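Local coordinates for FEZ-1 protein (Fluoribacter gormanii, PDB 5WCK) that probably hydrolyses beta-lactam antibiotics, as a monomeric subclass B3 metallo-beta-lactamase with two zinc ions in its active site, at residues A[3-8]-A[44-49]. The protein carries 2 engineered substitutions. Residues are numbered along the deposited sequence; the frame is centred on the assembly and turned at random.
Sequences PMPNPF and EANVPM
Two methionines and an asparagine carry the contact between the extended, proline-rich segment 3-8 and segment 44-49, which runs into helix 47-56. It is mostly apolar. Met49 gives the broadest contact of 44-49. Its CG stands anti to the carbonyl carbon, and the chain then runs straight until it bends at chi3 (65°). This bend brings the methyl CE against Pro7, 3.6 Å from Pro7 CA. The same methyl lies 3.9 Å from Pro7 CD, so it rests against the Pro7 ring. Met4 arrives from the other segment. Its CG is anti to the backbone N (chi1 175°), and bends at chi2 and chi3 turn the thioether toward 44-49. The two methionines meet tip to tip, with Met4 CE 3.9 Å from Met49 SD. Further back, Met4 SD lies 4.0 Å from Ala45 CB.

The polar element is the amide of Asn46. Met4 CE comes within 2.9 Å of Asn46 ND2, which is a tight approach for a methyl group. The same nitrogen makes a weak hydrogen bond to Met49 SD (3.4 Å, N-H...S angle 162°). Asn46 OD1 accepts a hydrogen bond from the backbone N of Leu43. These two bonds help fix the rotation of the buried amide. The Pro5 ring crosses it at about a right angle, with Pro5 CG 4.0 Å from Asn46 OD1. Pro5 also touches Thr22, Leu25 and Leu43.

The contact ties the N-terminal segment leading to strand 11-14 to the segment entering helix 47-56, near the dinuclear zinc site of the metallo-beta-lactamase fold. The Asn46 side chain is about 7 Å from that of Asp75, a ligand of the second zinc ion.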
ATOM      1  N   PRO A   3       9.551  -6.474  13.211  1.00 19.11           N
ATOM      2  CA  PRO A   3      10.762  -5.666  13.355  1.00 29.89           C
ATOM      3  C   PRO A   3      10.485  -4.161  13.203  1.00 22.80           C
ATOM      4  O   PRO A   3       9.936  -3.741  12.206  1.00 17.93           O
ATOM      5  CB  PRO A   3      11.717  -6.165  12.254  1.00 28.29           C
ATOM      6  CG  PRO A   3      10.911  -7.096  11.368  1.00 29.46           C
ATOM      7  CD  PRO A   3       9.632  -7.433  12.101  1.00 22.96           C
ATOM      8  N   MET A   4      10.871  -3.358  14.199  1.00 23.64           N
ATOM      9  CA  MET A   4      10.643  -1.921  14.156  1.00 20.11           C
ATOM     10  C   MET A   4      11.397  -1.355  12.953  1.00 16.05           C
ATOM     11  O   MET A   4      12.614  -1.489  12.841  1.00 16.18           O
ATOM     12  CB  MET A   4      11.135  -1.235  15.444  1.00 29.08           C
ATOM     13  CG  MET A   4      11.042   0.298  15.435  1.00 32.43           C
ATOM     14  SD  MET A   4       9.358   1.014  15.344  1.00 46.89           S
ATOM     15  CE  MET A   4       9.713   2.285  14.135  1.00 23.78           C
ATOM     16  N   PRO A   5      10.708  -0.698  11.998  1.00 10.55           N
ATOM     17  CA  PRO A   5      11.415  -0.036  10.912  1.00 11.99           C
ATOM     18  C   PRO A   5      12.343   1.093  11.395  1.00 11.51           C
ATOM     19  O   PRO A   5      12.101   1.711  12.451  1.00 13.98           O
ATOM     20  CB  PRO A   5      10.299   0.596  10.066  1.00 14.24           C
ATOM     21  CG  PRO A   5       9.023  -0.086  10.486  1.00 16.68           C
ATOM     22  CD  PRO A   5       9.245  -0.569  11.900  1.00 12.60           C
ATOM     23  N   ASN A   6      13.330   1.408  10.558  1.00 10.33           N
ATOM     24  CA  ASN A   6      14.226   2.517  10.757  1.00  9.30           C
ATOM     25  C   ASN A   6      13.761   3.705   9.922  1.00 15.61           C
ATOM     26  O   ASN A   6      13.105   3.522   8.898  1.00 11.05           O
ATOM     27  CB  ASN A   6      15.644   2.142  10.347  1.00 12.03           C
ATOM     28  CG  ASN A   6      16.128   0.955  11.143  1.00 17.54           C
ATOM     29  OD1 ASN A   6      16.294   1.072  12.360  1.00 17.60           O
ATOM     30  ND2 ASN A   6      16.331  -0.176  10.479  1.00 15.16           N
ATOM     31  N   PRO A   7      14.096   4.952  10.313  1.00 12.82           N
ATOM     32  CA  PRO A   7      13.766   6.108   9.495  1.00 12.03           C
ATOM     33  C   PRO A   7      14.441   6.046   8.118  1.00 10.15           C
ATOM     34  O   PRO A   7      15.495   5.403   7.916  1.00 15.05           O
ATOM     35  CB  PRO A   7      14.245   7.331  10.290  1.00 15.06           C
ATOM     36  CG  PRO A   7      15.097   6.786  11.410  1.00 22.67           C
ATOM     37  CD  PRO A   7      14.743   5.330  11.589  1.00 14.76           C
ATOM     38  N   PHE A   8      13.799   6.712   7.163  1.00  8.22           N
ATOM     39  CA  PHE A   8      14.302   6.776   5.818  1.00  7.67           C
ATOM     40  C   PHE A   8      14.149   8.208   5.346  1.00  8.33           C
ATOM     41  O   PHE A   8      13.159   8.849   5.668  1.00  9.10           O
ATOM     42  CB  PHE A   8      13.545   5.822   4.882  1.00  8.19           C
ATOM     43  CG  PHE A   8      14.269   5.527   3.597  1.00  6.39           C
ATOM     44  CD1 PHE A   8      15.205   4.501   3.525  1.00  7.19           C
ATOM     45  CD2 PHE A   8      14.107   6.322   2.476  1.00  7.31           C
ATOM     46  CE1 PHE A   8      15.910   4.261   2.362  1.00  8.68           C
ATOM     47  CE2 PHE A   8      14.831   6.093   1.320  1.00  7.06           C
ATOM     48  CZ  PHE A   8      15.712   5.041   1.250  1.00  8.03           C
ATOM     49  N   GLU A  44       1.843   2.562  15.005  1.00 10.22           N
ATOM     50  CA  GLU A  44       1.655   3.752  15.844  1.00 11.30           C
ATOM     51  C   GLU A  44       2.983   4.485  16.046  1.00  9.52           C
ATOM     52  O   GLU A  44       3.035   5.722  15.994  1.00 12.63           O
ATOM     53  CB  GLU A  44       1.058   3.371  17.197  1.00 11.89           C
ATOM     54  CG  GLU A  44      -0.408   3.044  17.145  1.00 16.59           C
ATOM     55  CD  GLU A  44      -1.015   2.849  18.526  1.00 24.72           C
ATOM     56  OE1 GLU A  44      -2.071   2.191  18.634  1.00 28.98           O
ATOM     57  OE2 GLU A  44      -0.400   3.332  19.497  1.00 32.04           O
ATOM     58  N   ALA A  45       4.069   3.721  16.283  1.00 11.35           N
ATOM     59  CA  ALA A  45       5.414   4.284  16.475  1.00 15.12           C
ATOM     60  C   ALA A  45       5.913   5.052  15.243  1.00 17.38           C
ATOM     61  O   ALA A  45       6.816   5.869  15.354  1.00 16.95           O
ATOM     62  CB  ALA A  45       6.374   3.171  16.829  1.00 17.21           C
ATOM     63  N   ASN A  46       5.350   4.776  14.056  1.00 12.63           N
ATOM     64  CA  ASN A  46       5.825   5.421  12.847  1.00 10.35           C
ATOM     65  C   ASN A  46       5.082   6.735  12.570  1.00 11.15           C
ATOM     66  O   ASN A  46       5.517   7.487  11.695  1.00 12.26           O
ATOM     67  CB  ASN A  46       5.673   4.509  11.626  1.00 10.59           C
ATOM     68  CG  ASN A  46       6.415   3.200  11.766  1.00 11.92           C
ATOM     69  OD1 ASN A  46       5.864   2.151  11.458  1.00 11.68           O
ATOM     70  ND2 ASN A  46       7.643   3.234  12.273  1.00 12.08           N
ATOM     71  N   VAL A  47       3.977   7.013  13.273  1.00 11.94           N
ATOM     72  CA  VAL A  47       3.196   8.233  12.988  1.00 11.20           C
ATOM     73  C   VAL A  47       4.055   9.480  13.214  1.00  9.57           C
ATOM     74  O   VAL A  47       4.108  10.381  12.376  1.00  9.29           O
ATOM     75  CB  VAL A  47       1.854   8.258  13.746  1.00 11.13           C
ATOM     76  CG1 VAL A  47       1.148   9.598  13.623  1.00 11.64           C
ATOM     77  CG2 VAL A  47       0.929   7.155  13.265  1.00  8.64           C
ATOM     78  N   PRO A  48       4.816   9.634  14.325  1.00  9.65           N
ATOM     79  CA  PRO A  48       5.698  10.799  14.423  1.00 11.00           C
ATOM     80  C   PRO A  48       6.766  10.868  13.326  1.00 11.31           C
ATOM     81  O   PRO A  48       7.195  11.964  12.952  1.00 12.41           O
ATOM     82  CB  PRO A  48       6.356  10.670  15.808  1.00 14.16           C
ATOM     83  CG  PRO A  48       5.479   9.711  16.554  1.00 17.85           C
ATOM     84  CD  PRO A  48       4.809   8.808  15.535  1.00 14.25           C
ATOM     85  N   MET A  49       7.181   9.702  12.804  1.00 11.62           N
ATOM     86  CA  MET A  49       8.178   9.635  11.748  1.00 10.57           C
ATOM     87  C   MET A  49       7.578  10.157  10.434  1.00  7.66           C
ATOM     88  O   MET A  49       8.244  10.856   9.664  1.00  8.60           O
ATOM     89  CB  MET A  49       8.701   8.204  11.572  1.00 12.26           C
ATOM     90  CG  MET A  49       9.387   7.692  12.818  1.00 13.92           C
ATOM     91  SD  MET A  49       9.684   5.905  12.816  1.00 19.33           S
ATOM     92  CE  MET A  49      10.828   5.756  11.473  1.00 13.31           C
TER